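Local atomic coordinates of glucose-6-phosphate isomerase (PDB entry 3QKI), a protein that probably catalyses the reversible conversion of alpha-D-glucose 6-phosphate to beta-D-fructose 6-phosphate, the second step of glycolysis. Residues 24-29 against 85-90; 30-35 against 78-83; 51-56 against 71-76; 89-94 against 350-355; 398-403 against 542-547. One frame throughout, in Å; residues are numbered along the deposited sequence.

Helix 75-87 ties most of these contacts together. Its C-terminal end meets the start of helix 27-39 in contact 1, its middle packs on the same helix in contact 2, their centres about 9 Å apart, and the residues leading into it hold helix 51-57 in contact 3, its centre about 22 Å from that of contact 1. Contact 4 shares Glu89 and Leu90 with contact 1 and joins helix 90-99 to the turn 350-355. Leu90 also packs on Phe542 and Leu543, leading to contact 5, whose centre lies about 18 Å from that of contact 4. Contact 5 alone holds a residue of the fructose 6-phosphate site, Glu398; contacts 3 and 5 also touch the second subunit.

Contact 1 (24-29 against 85-90); sequences TNLKSY and AEEVEL
Glu87 OE1 takes two hydrogen bonds from Ser28, 2.6 Å from Ser28 OG and 3.0 Å from Ser28 N. The backbone N-H comes in on the syn side, 19° out of the carboxylate plane, whereas the hydroxyl meets the oxygen from above that plane. With chi1 at 57°, Ser28 OG sits between its own backbone N and carbonyl carbon, which lets one short residue offer both donors to one acceptor. The other oxygen, OE2, receives a weak bond from Lys27 N at 3.3 Å and another from a water that also accepts from Lys27 N. Glutamate suits the place because its extended chain spans the gap between the helices. Leu26 slides past it in the opposite direction, with CD2 3.3 Å from Glu87 OE2, and its CD1 lies 3.5 Å from Val88 CG1. A carboxylate that accepts the N-H of Ser28, and weakly that of Lys27, just after the N-cap residue Leu26 suits the N-terminus of helix 27-39; here it comes from the last turn of helix 75-87.

Contact 2 (30-35 against 78-83); sequences KELVTL and LNKLVE
An antiparallel helix pair, 30-35 against 78-83, brings Glu31, Leu32 and Leu35 onto Lys80 and Leu81. The axes of the two segments run at 162° to one another and approach to 10.1 Å. Lys80 does most of the work. Its CG stands anti to the backbone N (chi1 -174°), and bends at chi2 and chi3 then fold the chain so that its methylenes pack on leucines while the ammonium turns aside to the acids. Lys80 CG lies 3.7 Å from Leu35 CD1, and also 3.8 Å from Leu32 CG, so the aliphatic part of lysine serves as an apolar surface. Alongside, Leu32 crosses Leu81 at about a right angle, Leu32 CD1 being 3.8 Å from Leu81 CD2; branched leucines fill this buried side, where Phe370 and Tyr366 of helix 356-371 also pack. Along the outer margin of the pair runs a salt-bridge network: Lys80 NZ is 2.8 Å from Glu31 OE1 across the helices and 2.8 Å from Glu83 OE1 within its own. Both oxygens are met from above their carboxylate planes. They stand 4.5 Å apart, and the ammonium probably offsets their mutual repulsion. Glu31 OE2 has a second cation, Lys27, and accepts a hydrogen bond from a water that also takes a weak one from Lys80 NZ.

Contact 3 (51-56 against 71-76); sequences KNRSES and QRYSEK
Helix 51-56 lies against the turn that leads into helix 75-87, with the backbones nearest where Arg53 faces Glu75, their CA atoms 6.6 Å apart. Arg53 reaches over with a chain extended from CG to NE, CG anti to its backbone N (chi1 -176°), and presents the side of its guanidinium to a single carbonyl. Tyr73 O accepts from Arg53 NH2 at 2.8 Å and from Arg53 NE at 3.1 Å, and it lies within 2° of the guanidinium plane. Gln71 O is also at this edge, 2.9 Å from Arg53 NH2. Arginine suits the place because its flat group carries donors pointing in several directions, NH1 binding Ser69 O; its charge also makes a cation-pi contact with Tyr47. Glu75 returns the reach in the other direction. Its OE1 rests 3.6 Å from Arg53 CB, the carboxylate standing almost perpendicular to the guanidinium at 86°, while OE2 lies 2.9 Å from Ser56 OG. A water donates to Glu75 OE1 and accepts weakly from Asn52 ND2. Ser54, whose CB points away from segment 71-76, has its OG hydrogen-bonded to Ser586 OG of the second subunit. Arg72 centres an inverse gamma turn, and Ser74 then N-caps helix 75-87, its OG accepting from Thr77 N: a strand-to-helix connection in which an arginine of the neighbouring helix 51-57 holds Tyr73 O.

Contact 4 (89-94 against 350-355); sequences ELKKKV and ADLKEN
Ala350 O is gripped by two side-chain donors, Lys91 NZ at 2.7 Å and Asn355 ND2 at 3.1 Å. They reach it from opposite faces of the carbonyl plane, 44° and 35° out of it respectively. This carbonyl follows the C-terminal end of helix 330-349, and the short 3-10 turn 352-354 carries the chain on, so the contact ties the connection between two successive helices, 330-349 and 356-371, to the first turn of helix 90-99. Lysine suits the place because its ammonium can serve more than one carbonyl at a helix end: Lys91 NZ also bonds to Leu348 O, and bends at chi3 and chi4 turn it there. Asn355, at the N-cap of helix 356-371, is donor and acceptor: ND2 also binds Phe347 O, and OD1 accepts a weak bond from Val358 N. Leu352 slides past Lys91 in the opposite direction and is further enclosed by Val82 and Ala85 of helix 75-87. Its CD2 methyl lies 3.7 Å from Lys91 CG and 4.2 Å from Leu90 CD2.

Contact 5 (398-403 against 542-547); sequences ESNGKS and FLLNIN
Lys402 leaves the backbone toward segment 542-547, its CB 4.0 Å from Ile546 CD1. CG lies 4.1 Å from the same methyl and 3.8 Å from Asn547 O; CD and CE then run past that carbonyl, and bends at chi2 and chi4 curl the chain until NZ bonds to Asn547 O at 2.8 Å, in the carbonyl plane. NZ also donates to Ser399 O at 2.8 Å, from above that carbonyl's plane, and forms a salt bridge with Asp550. A buried lysine suits this place because one ammonium can satisfy several oxygens. Each segment runs off the C-terminal end of a helix: 388-400 gives way to an inverse gamma turn centred on Gly401, whereas the helix that carries Phe542 and Leu543 is followed by a Schellman motif, with Asn545 at positive phi. Ile546 CD1 lies 3.2 Å from Asn400 O and 3.8 Å from Asn400 CB. Glu398, which binds beta-D-fructose 6-phosphate in another structure of this protein (no ligand is bound here), forms a salt bridge with Arg312.

Contact 1 (24-29 against 85-90)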
# COMPACT_ATOMS: atom_id res chain seq x y z
N THR A 24 -23.32 12.01 19.64
CA THR A 24 -24.53 11.83 18.83
C THR A 24 -25.75 12.55 19.42
O THR A 24 -26.71 12.78 18.70
CB THR A 24 -24.77 10.35 18.53
OG1 THR A 24 -24.81 9.65 19.77
CG2 THR A 24 -23.69 9.76 17.64
N ASN A 25 -25.69 12.92 20.73
CA ASN A 25 -26.74 13.64 21.46
C ASN A 25 -26.57 15.16 21.39
O ASN A 25 -27.52 15.86 21.73
CB ASN A 25 -26.85 13.15 22.90
CG ASN A 25 -27.38 11.73 22.97
OD1 ASN A 25 -28.52 11.44 22.56
ND2 ASN A 25 -26.54 10.81 23.45
N LEU A 26 -25.41 15.66 20.92
CA LEU A 26 -25.17 17.10 20.80
C LEU A 26 -26.12 17.75 19.79
O LEU A 26 -26.49 17.12 18.78
CB LEU A 26 -23.70 17.41 20.44
CG LEU A 26 -22.65 17.00 21.48
CD1 LEU A 26 -21.28 17.00 20.88
CD2 LEU A 26 -22.64 17.94 22.66
N LYS A 27 -26.57 18.98 20.11
CA LYS A 27 -27.51 19.75 19.30
C LYS A 27 -27.03 19.89 17.87
O LYS A 27 -27.79 19.57 16.95
CB LYS A 27 -27.80 21.12 19.93
CG LYS A 27 -28.84 21.95 19.17
CD LYS A 27 -28.77 23.42 19.51
CE LYS A 27 -29.97 24.18 19.00
NZ LYS A 27 -29.59 25.16 17.95
N SER A 28 -25.77 20.34 17.69
CA SER A 28 -25.15 20.52 16.38
C SER A 28 -24.97 19.21 15.59
O SER A 28 -25.03 19.26 14.36
CB SER A 28 -23.84 21.28 16.50
OG SER A 28 -22.99 20.58 17.38
N TYR A 29 -24.82 18.04 16.28
CA TYR A 29 -24.72 16.75 15.61
C TYR A 29 -26.10 16.38 15.03
O TYR A 29 -26.22 15.93 13.88
CB TYR A 29 -24.22 15.65 16.58
CG TYR A 29 -23.93 14.32 15.92
CD1 TYR A 29 -24.96 13.42 15.63
CD2 TYR A 29 -22.62 13.92 15.66
CE1 TYR A 29 -24.70 12.19 15.03
CE2 TYR A 29 -22.35 12.70 15.03
CZ TYR A 29 -23.40 11.84 14.71
OH TYR A 29 -23.19 10.61 14.13
N ALA A 85 -17.52 21.63 16.17
CA ALA A 85 -16.16 21.73 16.74
C ALA A 85 -16.19 22.60 18.03
O ALA A 85 -15.56 22.23 19.03
CB ALA A 85 -15.21 22.35 15.73
N GLU A 86 -16.96 23.69 18.02
CA GLU A 86 -17.13 24.57 19.21
C GLU A 86 -17.87 23.82 20.35
O GLU A 86 -17.44 23.88 21.50
CB GLU A 86 -17.92 25.83 18.82
CG GLU A 86 -17.09 26.82 18.04
CD GLU A 86 -17.83 27.93 17.31
OE1 GLU A 86 -19.08 27.94 17.31
OE2 GLU A 86 -17.14 28.78 16.70
N GLU A 87 -18.94 23.10 20.01
CA GLU A 87 -19.72 22.33 20.98
C GLU A 87 -18.92 21.20 21.67
O GLU A 87 -19.16 20.93 22.85
CB GLU A 87 -21.01 21.82 20.35
CG GLU A 87 -22.10 21.64 21.39
CD GLU A 87 -23.47 21.20 20.91
OE1 GLU A 87 -23.82 21.46 19.73
OE2 GLU A 87 -24.22 20.66 21.74
N VAL A 88 -17.97 20.57 20.97
CA VAL A 88 -17.10 19.54 21.58
C VAL A 88 -15.86 20.17 22.25
O VAL A 88 -15.01 19.44 22.78
CB VAL A 88 -16.68 18.38 20.64
CG1 VAL A 88 -17.87 17.56 20.22
CG2 VAL A 88 -15.89 18.87 19.44
N GLU A 89 -15.74 21.51 22.20
CA GLU A 89 -14.63 22.28 22.80
C GLU A 89 -13.29 21.87 22.21
O GLU A 89 -12.32 21.67 22.94
CB GLU A 89 -14.65 22.17 24.34
CG GLU A 89 -15.93 22.66 24.97
CD GLU A 89 -15.94 22.61 26.48
OE1 GLU A 89 -16.02 21.49 27.04
OE2 GLU A 89 -15.87 23.69 27.11
N LEU A 90 -13.25 21.74 20.88
CA LEU A 90 -12.07 21.33 20.15
C LEU A 90 -10.87 22.23 20.45
O LEU A 90 -9.80 21.71 20.72
CB LEU A 90 -12.35 21.27 18.64
CG LEU A 90 -11.19 20.88 17.72
CD1 LEU A 90 -10.68 19.50 18.04
CD2 LEU A 90 -11.60 20.94 16.28
O HOH W 1 -26.21 19.87 23.03

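Contact 2 (30-35 against 78-83)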
# COMPACT_ATOMS: atom_id res chain seq x y z
N LYS A 30 -27.15 16.53 15.86
CA LYS A 30 -28.53 16.24 15.47
C LYS A 30 -28.93 17.14 14.26
O LYS A 30 -29.57 16.65 13.34
CB LYS A 30 -29.48 16.41 16.66
CG LYS A 30 -29.44 15.24 17.63
CD LYS A 30 -30.10 15.60 18.94
CE LYS A 30 -30.19 14.41 19.87
NZ LYS A 30 -30.63 14.80 21.25
N GLU A 31 -28.43 18.39 14.23
CA GLU A 31 -28.68 19.32 13.13
C GLU A 31 -27.94 18.88 11.86
O GLU A 31 -28.53 18.93 10.78
CB GLU A 31 -28.31 20.77 13.52
CG GLU A 31 -29.23 21.33 14.59
CD GLU A 31 -28.89 22.70 15.15
OE1 GLU A 31 -27.69 23.08 15.13
OE2 GLU A 31 -29.82 23.39 15.62
N LEU A 32 -26.69 18.39 11.99
CA LEU A 32 -25.90 17.87 10.87
C LEU A 32 -26.57 16.63 10.25
O LEU A 32 -26.53 16.49 9.04
CB LEU A 32 -24.45 17.58 11.30
CG LEU A 32 -23.55 18.81 11.40
CD1 LEU A 32 -22.36 18.55 12.29
CD2 LEU A 32 -23.14 19.30 10.04
N VAL A 33 -27.25 15.78 11.06
CA VAL A 33 -27.99 14.61 10.55
C VAL A 33 -29.05 15.09 9.53
O VAL A 33 -29.14 14.53 8.43
CB VAL A 33 -28.66 13.80 11.70
CG1 VAL A 33 -29.56 12.69 11.16
CG2 VAL A 33 -27.63 13.22 12.66
N THR A 34 -29.80 16.15 9.86
CA THR A 34 -30.83 16.68 8.97
C THR A 34 -30.27 17.48 7.80
O THR A 34 -30.75 17.30 6.69
CB THR A 34 -32.02 17.29 9.71
OG1 THR A 34 -31.65 18.56 10.22
CG2 THR A 34 -32.59 16.39 10.80
N LEU A 35 -29.20 18.28 8.03
CA LEU A 35 -28.56 19.03 6.94
C LEU A 35 -27.94 18.10 5.88
O LEU A 35 -28.09 18.36 4.69
CB LEU A 35 -27.48 19.96 7.47
CG LEU A 35 -27.93 21.19 8.22
CD1 LEU A 35 -26.77 21.76 8.99
CD2 LEU A 35 -28.44 22.25 7.27
N LEU A 78 -20.97 23.77 6.31
CA LEU A 78 -19.62 23.81 6.86
C LEU A 78 -19.61 24.66 8.13
O LEU A 78 -18.92 24.32 9.07
CB LEU A 78 -18.59 24.31 5.82
CG LEU A 78 -17.11 24.22 6.23
CD1 LEU A 78 -16.72 22.81 6.63
CD2 LEU A 78 -16.21 24.76 5.14
N ASN A 79 -20.41 25.74 8.18
CA ASN A 79 -20.53 26.58 9.38
C ASN A 79 -21.10 25.78 10.53
O ASN A 79 -20.65 25.95 11.66
CB ASN A 79 -21.36 27.84 9.11
CG ASN A 79 -20.66 28.85 8.22
OD1 ASN A 79 -19.45 28.77 7.96
ND2 ASN A 79 -21.41 29.82 7.71
N LYS A 80 -22.04 24.85 10.23
CA LYS A 80 -22.61 23.98 11.27
C LYS A 80 -21.55 23.01 11.78
O LYS A 80 -21.53 22.72 12.98
CB LYS A 80 -23.85 23.25 10.77
CG LYS A 80 -24.59 22.43 11.85
CD LYS A 80 -25.16 23.29 12.98
CE LYS A 80 -26.09 24.41 12.53
NZ LYS A 80 -26.58 25.19 13.68
N LEU A 81 -20.66 22.52 10.88
CA LEU A 81 -19.56 21.64 11.28
C LEU A 81 -18.64 22.39 12.26
O LEU A 81 -18.21 21.81 13.25
CB LEU A 81 -18.78 21.12 10.05
CG LEU A 81 -19.40 19.91 9.35
CD1 LEU A 81 -18.79 19.72 7.98
CD2 LEU A 81 -19.26 18.64 10.17
N VAL A 82 -18.41 23.71 12.01
CA VAL A 82 -17.62 24.58 12.90
C VAL A 82 -18.33 24.74 14.26
O VAL A 82 -17.67 24.69 15.30
CB VAL A 82 -17.24 25.91 12.23
CG1 VAL A 82 -16.59 26.89 13.22
CG2 VAL A 82 -16.33 25.65 11.03
N GLU A 83 -19.69 24.83 14.25
CA GLU A 83 -20.46 24.91 15.48
C GLU A 83 -20.32 23.60 16.26
O GLU A 83 -20.27 23.65 17.49
CB GLU A 83 -21.94 25.20 15.22
CG GLU A 83 -22.19 26.65 14.85
CD GLU A 83 -23.64 26.94 14.53
OE1 GLU A 83 -24.52 26.30 15.14
OE2 GLU A 83 -23.89 27.81 13.66
O HOH W 2 -29.41 26.10 15.08

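Contact 3 (51-56 against 71-76)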
# COMPACT_ATOMS: atom_id res chain seq x y z
N LYS A 51 -18.94 30.69 -7.75
CA LYS A 51 -17.60 31.24 -7.51
C LYS A 51 -17.41 31.67 -6.04
O LYS A 51 -16.31 31.52 -5.50
CB LYS A 51 -17.28 32.40 -8.46
CG LYS A 51 -15.82 32.83 -8.42
CD LYS A 51 -15.55 34.09 -9.24
CE LYS A 51 -14.07 34.42 -9.21
NZ LYS A 51 -13.70 35.35 -10.31
N ASN A 52 -18.47 32.18 -5.40
CA ASN A 52 -18.40 32.60 -4.02
C ASN A 52 -18.11 31.42 -3.09
O ASN A 52 -17.26 31.54 -2.21
CB ASN A 52 -19.66 33.32 -3.56
CG ASN A 52 -19.33 33.98 -2.28
OD1 ASN A 52 -18.34 34.74 -2.20
ND2 ASN A 52 -19.98 33.53 -1.21
N ARG A 53 -18.80 30.30 -3.32
CA ARG A 53 -18.59 29.08 -2.52
C ARG A 53 -17.15 28.59 -2.71
O ARG A 53 -16.48 28.28 -1.72
CB ARG A 53 -19.62 28.02 -2.90
CG ARG A 53 -19.51 26.78 -2.04
CD ARG A 53 -20.41 25.70 -2.54
NE ARG A 53 -20.14 24.40 -1.90
CZ ARG A 53 -19.28 23.49 -2.36
NH1 ARG A 53 -18.53 23.75 -3.42
NH2 ARG A 53 -19.13 22.33 -1.73
N SER A 54 -16.66 28.57 -3.97
CA SER A 54 -15.31 28.13 -4.31
C SER A 54 -14.27 28.98 -3.60
O SER A 54 -13.35 28.43 -2.99
CB SER A 54 -15.07 28.14 -5.82
OG SER A 54 -15.87 27.13 -6.41
N GLU A 55 -14.47 30.31 -3.59
CA GLU A 55 -13.57 31.24 -2.90
C GLU A 55 -13.56 31.02 -1.39
O GLU A 55 -12.51 31.17 -0.77
CB GLU A 55 -13.91 32.69 -3.27
CG GLU A 55 -13.41 33.08 -4.65
CD GLU A 55 -13.71 34.51 -5.08
OE1 GLU A 55 -13.03 34.98 -6.02
OE2 GLU A 55 -14.63 35.14 -4.50
N SER A 56 -14.71 30.64 -0.82
CA SER A 56 -14.83 30.35 0.61
C SER A 56 -14.20 29.00 0.99
O SER A 56 -13.71 28.87 2.10
CB SER A 56 -16.30 30.32 1.03
OG SER A 56 -16.87 31.61 0.97
N GLN A 71 -16.60 18.83 -1.80
CA GLN A 71 -17.17 18.14 -0.65
C GLN A 71 -18.65 18.47 -0.63
O GLN A 71 -19.06 19.57 -1.02
CB GLN A 71 -16.47 18.54 0.68
CG GLN A 71 -15.00 18.14 0.74
CD GLN A 71 -14.76 16.65 0.79
OE1 GLN A 71 -15.61 15.85 1.20
NE2 GLN A 71 -13.58 16.24 0.41
N ARG A 72 -19.46 17.52 -0.19
CA ARG A 72 -20.92 17.63 -0.21
C ARG A 72 -21.55 18.50 0.89
O ARG A 72 -22.38 18.05 1.67
CB ARG A 72 -21.56 16.23 -0.34
CG ARG A 72 -21.05 15.44 -1.53
CD ARG A 72 -21.92 14.25 -1.83
NE ARG A 72 -23.19 14.68 -2.42
CZ ARG A 72 -24.23 13.88 -2.66
NH1 ARG A 72 -24.17 12.59 -2.37
NH2 ARG A 72 -25.33 14.37 -3.21
N TYR A 73 -21.16 19.76 0.91
CA TYR A 73 -21.71 20.74 1.82
C TYR A 73 -21.76 22.13 1.23
O TYR A 73 -20.88 22.52 0.46
CB TYR A 73 -21.01 20.77 3.22
CG TYR A 73 -19.49 20.69 3.25
CD1 TYR A 73 -18.84 19.73 4.04
CD2 TYR A 73 -18.70 21.66 2.64
CE1 TYR A 73 -17.45 19.67 4.12
CE2 TYR A 73 -17.31 21.61 2.70
CZ TYR A 73 -16.70 20.62 3.46
OH TYR A 73 -15.33 20.56 3.54
N SER A 74 -22.77 22.88 1.65
CA SER A 74 -22.90 24.30 1.33
C SER A 74 -22.02 25.02 2.37
O SER A 74 -21.56 24.39 3.34
CB SER A 74 -24.35 24.73 1.50
OG SER A 74 -24.73 24.68 2.87
N GLU A 75 -21.81 26.34 2.22
CA GLU A 75 -21.07 27.11 3.23
C GLU A 75 -21.81 27.06 4.58
O GLU A 75 -21.17 27.05 5.63
CB GLU A 75 -20.87 28.56 2.79
CG GLU A 75 -19.99 28.71 1.58
CD GLU A 75 -20.30 29.96 0.78
OE1 GLU A 75 -21.13 29.89 -0.16
OE2 GLU A 75 -19.71 31.02 1.11
N LYS A 76 -23.14 27.01 4.54
CA LYS A 76 -24.01 26.92 5.72
C LYS A 76 -23.77 25.61 6.49
O LYS A 76 -23.73 25.62 7.72
CB LYS A 76 -25.48 26.98 5.30
CG LYS A 76 -26.31 27.92 6.14
CD LYS A 76 -26.32 29.30 5.48
CE LYS A 76 -27.69 29.91 5.46
NZ LYS A 76 -27.81 30.98 4.43
O HOH W 3 -22.18 31.25 -2.41

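Contact 4 (89-94 against 350-355)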
# COMPACT_ATOMS: atom_id res chain seq x y z
N GLU A 89 -15.74 21.51 22.20
CA GLU A 89 -14.63 22.28 22.80
C GLU A 89 -13.29 21.87 22.21
O GLU A 89 -12.32 21.67 22.94
CB GLU A 89 -14.65 22.17 24.34
CG GLU A 89 -15.93 22.66 24.97
CD GLU A 89 -15.94 22.61 26.48
OE1 GLU A 89 -16.02 21.49 27.04
OE2 GLU A 89 -15.87 23.69 27.11
N LEU A 90 -13.25 21.74 20.88
CA LEU A 90 -12.07 21.33 20.15
C LEU A 90 -10.87 22.23 20.45
O LEU A 90 -9.80 21.71 20.72
CB LEU A 90 -12.35 21.27 18.64
CG LEU A 90 -11.19 20.88 17.72
CD1 LEU A 90 -10.68 19.50 18.04
CD2 LEU A 90 -11.60 20.94 16.28
N LYS A 91 -11.05 23.57 20.40
CA LYS A 91 -9.95 24.51 20.66
C LYS A 91 -9.39 24.38 22.07
O LYS A 91 -8.17 24.44 22.25
CB LYS A 91 -10.35 25.95 20.34
CG LYS A 91 -10.16 26.28 18.87
CD LYS A 91 -9.89 27.76 18.62
CE LYS A 91 -8.42 28.14 18.61
NZ LYS A 91 -7.75 27.80 17.32
N LYS A 92 -10.25 24.17 23.07
CA LYS A 92 -9.83 24.00 24.46
C LYS A 92 -8.96 22.75 24.58
O LYS A 92 -7.90 22.79 25.21
CB LYS A 92 -11.09 23.93 25.34
CG LYS A 92 -10.88 23.71 26.84
CD LYS A 92 -12.24 23.45 27.51
CE LYS A 92 -12.14 22.74 28.84
NZ LYS A 92 -13.11 21.62 28.93
N LYS A 93 -9.40 21.64 23.93
CA LYS A 93 -8.72 20.36 23.95
C LYS A 93 -7.38 20.39 23.23
O LYS A 93 -6.41 19.83 23.72
CB LYS A 93 -9.66 19.26 23.40
CG LYS A 93 -10.78 18.96 24.39
CD LYS A 93 -11.93 18.21 23.77
CE LYS A 93 -12.93 17.89 24.84
NZ LYS A 93 -14.18 17.37 24.27
N VAL A 94 -7.31 21.06 22.08
CA VAL A 94 -6.06 21.21 21.31
C VAL A 94 -5.06 22.02 22.15
O VAL A 94 -3.89 21.63 22.25
CB VAL A 94 -6.32 21.80 19.90
CG1 VAL A 94 -5.03 22.26 19.24
CG2 VAL A 94 -7.03 20.77 19.03
N ALA A 350 -5.13 29.54 14.62
CA ALA A 350 -6.14 29.95 13.64
C ALA A 350 -7.56 29.71 14.12
O ALA A 350 -7.83 28.66 14.71
CB ALA A 350 -5.93 29.26 12.29
N ASP A 351 -8.48 30.67 13.83
CA ASP A 351 -9.91 30.53 14.13
C ASP A 351 -10.38 29.31 13.34
O ASP A 351 -9.89 29.08 12.24
CB ASP A 351 -10.71 31.78 13.69
CG ASP A 351 -10.27 33.09 14.32
OD1 ASP A 351 -9.88 33.08 15.51
OD2 ASP A 351 -10.33 34.14 13.62
N LEU A 352 -11.29 28.51 13.93
CA LEU A 352 -11.76 27.24 13.37
C LEU A 352 -12.17 27.30 11.90
O LEU A 352 -11.83 26.39 11.15
CB LEU A 352 -12.90 26.66 14.23
CG LEU A 352 -12.55 26.28 15.68
CD1 LEU A 352 -13.80 26.02 16.46
CD2 LEU A 352 -11.68 25.06 15.75
N LYS A 353 -12.85 28.38 11.49
CA LYS A 353 -13.33 28.55 10.11
C LYS A 353 -12.16 28.75 9.11
O LYS A 353 -12.37 28.58 7.90
CB LYS A 353 -14.36 29.70 10.03
CG LYS A 353 -13.78 31.07 10.36
CD LYS A 353 -14.77 32.22 10.08
CE LYS A 353 -14.19 33.58 10.43
NZ LYS A 353 -13.96 33.76 11.89
N GLU A 354 -10.97 29.10 9.61
CA GLU A 354 -9.78 29.37 8.81
C GLU A 354 -8.64 28.40 9.16
O GLU A 354 -7.51 28.57 8.69
CB GLU A 354 -9.33 30.84 8.99
CG GLU A 354 -10.37 31.89 8.59
CD GLU A 354 -10.96 31.81 7.19
OE1 GLU A 354 -10.20 31.55 6.22
OE2 GLU A 354 -12.18 32.04 7.05
N ASN A 355 -8.95 27.38 9.96
CA ASN A 355 -7.99 26.41 10.46
C ASN A 355 -7.97 25.16 9.54
O ASN A 355 -8.88 24.33 9.58
CB ASN A 355 -8.34 26.08 11.91
CG ASN A 355 -7.25 25.37 12.65
OD1 ASN A 355 -6.68 24.37 12.17
ND2 ASN A 355 -6.99 25.83 13.88

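Contact 5 (398-403 against 542-547)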
# COMPACT_ATOMS: atom_id res chain seq x y z
N GLU A 398 -4.12 3.73 13.80
CA GLU A 398 -3.73 3.35 15.15
C GLU A 398 -4.17 4.40 16.16
O GLU A 398 -4.47 4.07 17.30
CB GLU A 398 -2.23 3.01 15.21
CG GLU A 398 -1.81 2.36 16.51
CD GLU A 398 -0.33 2.03 16.57
OE1 GLU A 398 0.48 2.98 16.65
OE2 GLU A 398 0.01 0.83 16.52
N SER A 399 -4.26 5.67 15.75
CA SER A 399 -4.69 6.70 16.69
C SER A 399 -6.19 6.61 16.87
O SER A 399 -6.68 6.59 17.98
CB SER A 399 -4.37 8.11 16.18
OG SER A 399 -2.99 8.40 16.06
N ASN A 400 -6.94 6.57 15.75
CA ASN A 400 -8.38 6.70 15.79
C ASN A 400 -9.24 5.45 15.58
O ASN A 400 -10.46 5.58 15.58
CB ASN A 400 -8.81 7.92 14.93
CG ASN A 400 -8.29 9.25 15.43
OD1 ASN A 400 -7.71 9.38 16.52
ND2 ASN A 400 -8.46 10.28 14.64
N GLY A 401 -8.62 4.29 15.43
CA GLY A 401 -9.32 3.00 15.27
C GLY A 401 -9.64 2.45 16.65
O GLY A 401 -8.98 1.55 17.15
N LYS A 402 -10.60 3.10 17.31
CA LYS A 402 -10.98 2.84 18.71
C LYS A 402 -12.49 2.58 18.81
O LYS A 402 -13.22 2.89 17.88
CB LYS A 402 -10.60 4.06 19.59
CG LYS A 402 -9.13 4.48 19.53
CD LYS A 402 -8.21 3.51 20.28
CE LYS A 402 -6.74 3.63 19.88
NZ LYS A 402 -6.16 4.96 20.18
N SER A 403 -12.95 2.03 19.95
CA SER A 403 -14.37 1.77 20.14
C SER A 403 -14.85 2.14 21.54
O SER A 403 -15.88 1.63 22.00
CB SER A 403 -14.72 0.33 19.77
OG SER A 403 -13.88 -0.59 20.46
N PHE A 542 -10.60 14.24 18.87
CA PHE A 542 -11.43 15.08 19.74
C PHE A 542 -12.85 15.23 19.21
O PHE A 542 -13.79 15.15 20.00
CB PHE A 542 -10.78 16.44 20.04
CG PHE A 542 -9.53 16.35 20.91
CD1 PHE A 542 -9.53 15.59 22.08
CD2 PHE A 542 -8.38 17.06 20.58
CE1 PHE A 542 -8.39 15.53 22.89
CE2 PHE A 542 -7.23 16.97 21.37
CZ PHE A 542 -7.24 16.20 22.52
N LEU A 543 -13.01 15.34 17.88
CA LEU A 543 -14.34 15.37 17.25
C LEU A 543 -15.06 14.04 17.51
O LEU A 543 -16.26 14.03 17.80
CB LEU A 543 -14.25 15.61 15.72
CG LEU A 543 -13.68 16.95 15.23
CD1 LEU A 543 -13.63 16.96 13.71
CD2 LEU A 543 -14.48 18.14 15.76
N LEU A 544 -14.31 12.91 17.42
CA LEU A 544 -14.86 11.56 17.65
C LEU A 544 -15.04 11.24 19.12
O LEU A 544 -15.63 10.22 19.45
CB LEU A 544 -13.94 10.51 17.02
CG LEU A 544 -13.93 10.47 15.49
CD1 LEU A 544 -12.80 9.61 14.99
CD2 LEU A 544 -15.27 10.00 14.93
N ASN A 545 -14.46 12.10 19.99
CA ASN A 545 -14.41 11.96 21.44
C ASN A 545 -13.75 10.63 21.84
O ASN A 545 -14.25 9.91 22.70
CB ASN A 545 -15.80 12.12 22.08
CG ASN A 545 -15.74 12.37 23.56
OD1 ASN A 545 -14.84 13.03 24.06
ND2 ASN A 545 -16.67 11.79 24.29
N ILE A 546 -12.64 10.29 21.20
CA ILE A 546 -11.88 9.07 21.53
C ILE A 546 -10.46 9.47 21.95
O ILE A 546 -10.07 10.64 21.80
CB ILE A 546 -11.88 8.04 20.38
CG1 ILE A 546 -11.24 8.63 19.09
CG2 ILE A 546 -13.29 7.38 20.17
CD1 ILE A 546 -11.19 7.68 17.93
N ASN A 547 -9.71 8.53 22.49
CA ASN A 547 -8.33 8.79 22.89
C ASN A 547 -7.42 8.40 21.70
O ASN A 547 -7.24 7.22 21.42
CB ASN A 547 -7.97 8.05 24.18
CG ASN A 547 -6.55 8.32 24.65
OD1 ASN A 547 -5.88 9.25 24.21
ND2 ASN A 547 -6.07 7.53 25.59